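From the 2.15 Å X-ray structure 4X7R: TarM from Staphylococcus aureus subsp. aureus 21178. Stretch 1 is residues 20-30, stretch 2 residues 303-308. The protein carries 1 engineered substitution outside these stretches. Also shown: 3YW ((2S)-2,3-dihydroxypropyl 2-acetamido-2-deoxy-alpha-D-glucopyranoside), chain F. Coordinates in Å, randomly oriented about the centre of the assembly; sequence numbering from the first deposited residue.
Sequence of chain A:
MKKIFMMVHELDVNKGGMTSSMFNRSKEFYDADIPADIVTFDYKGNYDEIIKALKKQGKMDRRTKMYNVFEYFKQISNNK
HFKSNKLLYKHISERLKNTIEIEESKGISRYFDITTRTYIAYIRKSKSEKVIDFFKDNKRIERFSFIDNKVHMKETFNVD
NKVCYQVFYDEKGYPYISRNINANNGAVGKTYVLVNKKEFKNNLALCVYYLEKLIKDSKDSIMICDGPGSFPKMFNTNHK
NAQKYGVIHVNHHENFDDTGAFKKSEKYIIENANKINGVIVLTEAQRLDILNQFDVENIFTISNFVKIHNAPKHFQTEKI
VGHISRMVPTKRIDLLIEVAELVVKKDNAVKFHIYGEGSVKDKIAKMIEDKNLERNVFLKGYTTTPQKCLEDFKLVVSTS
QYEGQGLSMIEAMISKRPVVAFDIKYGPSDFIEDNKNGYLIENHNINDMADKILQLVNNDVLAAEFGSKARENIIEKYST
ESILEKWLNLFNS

Stretch 1 20-30: SSMFNRSKEFY
Stretch 2 (303-308) SNFVKI

Residues 20-30 form a helix that begins earlier and continues later in the chain, with phi near -65° and psi near -40° throughout; its i to i+4 bonds include Arg 25 N to Ser 21 O at 2.9 Å and Phe 29 N to Arg 25 O at 3.0 Å. Residues 303-308 have no regular structure but are extended, with phi/psi of -65/150 at Asn 304, -67/149 at Phe 305 and -118/134 at Val 306. The register is set by CA separations of 6.4 Å for Ser 21 and Asn 304 and 6.2 Å for Arg 25 and Phe 305, so the loop steps forward along the helix. The two segments bury 418 Å² between them.

The apolar centre is Phe 305 (chi1 -83°, chi2 -76°), whose CA-to-CB bond points toward the helix. Its ring lies against Glu 28 (m, m, chi3 -16°), one turn beyond Asn 24: Glu 28 CB stands 3.7 Å from the ring centroid and 5° off the normal, a CH-pi contact in which aliphatic hydrogens meet the pi cloud. Arg 25 (t, t, m) brings CG to 3.8 Å from Phe 305 CE2; the Glu 28 methylenes thus cover one face, while Arg 25 CG packs against the edge. Phe 29 (chi1 -71°, chi2 -43°) also meets this edge, its CE1 4.4 Å from Phe 305 CE2. The edge of Phe 305 is directed toward the face of Phe 29, with centroids 5.9 Å apart and planes at 89°, which places hydrogens against pi electrons.

Water carries the polar link between the segments, for no direct hydrogen bond is clear. One water donates to Ser 21 O (2.8 Å) and accepts from Phe 305 N (3.2 Å), tying helix backbone to loop backbone. A second accepts from Asn 24 ND2 (2.8 Å) and donates to Glu 28 OE2 (2.7 Å) and, weakly, to Val 306 O (2.7 Å). A third donates to Phe 305 O (2.5 Å) and accepts weakly from Asn 24 ND2 (3.4 Å). Asn 24 (chi1 t) suits this place because ND2 donates to bridging water while OD1 accepts from Lys 27. A fourth water accepts from Arg 25 NH2 (3.1 Å) and donates to Asn 304 OD1 (2.6 Å). Ser 21 (p) points its CB toward the loop, and Ser 21 CB lies 3.2 Å from OD1 of Asn 304 (m); Asn 304 ND2 also donates a weak bond to O6 of the ligand 3YW at 2.9 Å.

Charge gathers at the outer side. Lys 27 (t, t, chi3 108°, chi4 -138°) forms a salt bridge from NZ to Glu 28 OE2 at 2.8 Å and a weak hydrogen bond from NZ to Asn 24 OD1 at 3.3 Å. Lys 307 NZ lies 3.3 Å from Lys 27 NZ, an unfavourable pairing of like charges; the Lys 307 side chain (t, t, m, m) is poorly ordered, so its position is less certain.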

# COMPACT_ATOMS: atom_id res chain seq x y z
N SER A 20 4.60 3.44 -3.66
CA SER A 20 5.38 3.79 -4.86
C SER A 20 5.96 5.22 -4.67
O SER A 20 7.15 5.41 -4.84
CB SER A 20 4.47 3.73 -6.09
OG SER A 20 5.14 4.01 -7.30
N SER A 21 5.15 6.21 -4.23
CA SER A 21 5.66 7.57 -4.01
C SER A 21 6.64 7.65 -2.85
O SER A 21 7.56 8.45 -2.90
CB SER A 21 4.51 8.55 -3.82
OG SER A 21 3.95 8.52 -2.52
N MET A 22 6.45 6.82 -1.79
CA MET A 22 7.37 6.80 -0.66
C MET A 22 8.74 6.28 -1.10
O MET A 22 9.75 6.85 -0.72
CB MET A 22 6.82 5.92 0.48
CG MET A 22 5.56 6.45 1.10
SD MET A 22 4.95 5.37 2.42
CE MET A 22 6.16 5.74 3.70
N PHE A 23 8.76 5.21 -1.93
CA PHE A 23 9.99 4.61 -2.46
C PHE A 23 10.78 5.60 -3.34
O PHE A 23 12.02 5.66 -3.26
CB PHE A 23 9.66 3.35 -3.29
CG PHE A 23 9.13 2.14 -2.54
CD1 PHE A 23 9.57 1.84 -1.26
CD2 PHE A 23 8.22 1.27 -3.15
CE1 PHE A 23 9.10 0.71 -0.58
CE2 PHE A 23 7.75 0.14 -2.47
CZ PHE A 23 8.19 -0.13 -1.19
N ASN A 24 10.06 6.35 -4.20
CA ASN A 24 10.69 7.31 -5.08
C ASN A 24 11.14 8.53 -4.28
O ASN A 24 12.23 9.04 -4.54
CB ASN A 24 9.77 7.73 -6.25
CG ASN A 24 10.53 8.46 -7.32
OD1 ASN A 24 11.62 8.04 -7.71
ND2 ASN A 24 10.00 9.57 -7.82
N ARG A 25 10.35 8.95 -3.27
CA ARG A 25 10.72 10.06 -2.38
C ARG A 25 11.99 9.71 -1.61
O ARG A 25 12.84 10.57 -1.41
CB ARG A 25 9.59 10.38 -1.39
CG ARG A 25 9.74 11.79 -0.78
CD ARG A 25 8.83 12.07 0.40
NE ARG A 25 7.42 11.84 0.07
CZ ARG A 25 6.57 11.23 0.88
NH1 ARG A 25 6.97 10.77 2.05
NH2 ARG A 25 5.31 11.05 0.51
N SER A 26 12.10 8.45 -1.15
CA SER A 26 13.28 8.00 -0.41
C SER A 26 14.50 8.10 -1.30
O SER A 26 15.54 8.64 -0.89
CB SER A 26 13.10 6.57 0.09
OG SER A 26 14.30 6.20 0.73
N LYS A 27 14.38 7.62 -2.55
CA LYS A 27 15.49 7.70 -3.53
C LYS A 27 15.94 9.16 -3.73
O LYS A 27 17.13 9.43 -3.71
CB LYS A 27 15.08 7.07 -4.87
CG LYS A 27 16.20 7.16 -5.91
CD LYS A 27 15.72 7.12 -7.32
CE LYS A 27 15.84 8.46 -8.00
NZ LYS A 27 14.63 8.75 -8.83
N GLU A 28 14.98 10.09 -3.86
CA GLU A 28 15.29 11.52 -4.07
C GLU A 28 15.97 12.16 -2.86
O GLU A 28 16.94 12.89 -3.05
CB GLU A 28 14.06 12.30 -4.55
CG GLU A 28 13.61 11.90 -5.95
CD GLU A 28 14.62 12.05 -7.09
OE1 GLU A 28 15.65 12.74 -6.92
OE2 GLU A 28 14.37 11.46 -8.17
N PHE A 29 15.49 11.87 -1.61
CA PHE A 29 16.14 12.42 -0.42
C PHE A 29 17.57 11.88 -0.23
O PHE A 29 18.49 12.65 0.08
CB PHE A 29 15.26 12.26 0.84
CG PHE A 29 14.02 13.14 0.88
CD1 PHE A 29 14.07 14.48 0.49
CD2 PHE A 29 12.82 12.66 1.43
CE1 PHE A 29 12.94 15.30 0.57
CE2 PHE A 29 11.72 13.50 1.58
CZ PHE A 29 11.76 14.80 1.11
N TYR A 30 17.79 10.57 -0.48
CA TYR A 30 19.11 9.96 -0.40
C TYR A 30 20.07 10.59 -1.41
O TYR A 30 21.22 10.83 -1.08
CB TYR A 30 19.02 8.43 -0.60
CG TYR A 30 18.94 7.65 0.69
CD1 TYR A 30 20.07 7.48 1.49
CD2 TYR A 30 17.75 7.07 1.11
CE1 TYR A 30 20.01 6.76 2.69
CE2 TYR A 30 17.67 6.35 2.31
CZ TYR A 30 18.81 6.19 3.09
OH TYR A 30 18.73 5.51 4.27
N SER A 303 3.94 18.41 -5.01
CA SER A 303 3.68 17.29 -5.92
C SER A 303 4.50 16.07 -5.51
O SER A 303 5.58 16.23 -4.92
CB SER A 303 4.15 17.66 -7.33
OG SER A 303 4.14 16.55 -8.22
N ASN A 304 4.05 14.87 -5.91
CA ASN A 304 4.87 13.67 -5.76
C ASN A 304 6.08 13.89 -6.66
O ASN A 304 5.95 14.55 -7.71
CB ASN A 304 4.17 12.44 -6.33
CG ASN A 304 3.16 11.83 -5.42
OD1 ASN A 304 3.45 11.58 -4.25
ND2 ASN A 304 1.95 11.62 -5.93
N PHE A 305 7.24 13.31 -6.28
CA PHE A 305 8.41 13.35 -7.13
C PHE A 305 8.07 12.50 -8.36
O PHE A 305 7.31 11.53 -8.25
CB PHE A 305 9.63 12.76 -6.43
CG PHE A 305 10.38 13.68 -5.50
CD1 PHE A 305 11.22 14.67 -6.01
CD2 PHE A 305 10.27 13.55 -4.12
CE1 PHE A 305 11.97 15.49 -5.15
CE2 PHE A 305 11.01 14.37 -3.26
CZ PHE A 305 11.88 15.32 -3.79
N VAL A 306 8.64 12.84 -9.50
CA VAL A 306 8.40 12.12 -10.74
C VAL A 306 9.71 11.53 -11.28
O VAL A 306 10.75 12.19 -11.26
CB VAL A 306 7.60 12.99 -11.78
CG1 VAL A 306 8.47 14.05 -12.44
CG2 VAL A 306 6.99 12.12 -12.84
N LYS A 307 9.66 10.26 -11.69
CA LYS A 307 10.83 9.57 -12.22
C LYS A 307 10.78 9.63 -13.72
O LYS A 307 9.96 8.95 -14.34
CB LYS A 307 10.90 8.12 -11.70
CG LYS A 307 12.23 7.42 -12.02
CD LYS A 307 12.18 5.91 -11.73
CE LYS A 307 12.50 5.45 -10.32
NZ LYS A 307 13.92 5.70 -9.95
N ILE A 308 11.61 10.48 -14.31
CA ILE A 308 11.69 10.63 -15.75
C ILE A 308 12.83 9.77 -16.27
O ILE A 308 14.01 10.12 -16.14
CB ILE A 308 11.73 12.10 -16.25
CG1 ILE A 308 10.43 12.85 -15.84
CG2 ILE A 308 11.90 12.16 -17.79
CD1 ILE A 308 10.62 14.27 -15.45
O3A 3YW F . -5.38 5.37 0.59
C4A 3YW F . -2.72 5.98 -1.98
C5A 3YW F . -4.06 5.59 -1.41
O5 3YW F . -1.38 8.31 -3.48
C6A 3YW F . -4.14 5.83 0.08
C5 3YW F . -0.77 8.47 -4.77
C6 3YW F . 0.66 8.89 -4.51
C4 3YW F . -1.59 9.48 -5.57
O6 3YW F . 0.73 10.10 -3.76
C3 3YW F . -2.95 8.86 -5.86
O4 3YW F . -0.94 9.76 -6.81
O3 3YW F . -3.80 9.75 -6.59
O7 3YW F . -6.37 8.89 -4.28
C7 3YW F . -6.01 7.82 -4.77
C8 3YW F . -7.00 6.81 -5.29
N2 3YW F . -4.73 7.48 -4.89
C2 3YW F . -3.64 8.39 -4.57
C1 3YW F . -2.71 7.78 -3.51
O1 3YW F . -2.77 6.39 -3.35
O2 3YW F . -4.29 4.20 -1.69
O HOH W 1 7.48 10.59 -4.63
O HOH W 2 11.89 11.17 -9.06
O HOH W 3 6.76 9.51 -6.89
O HOH W 4 4.22 12.52 -1.95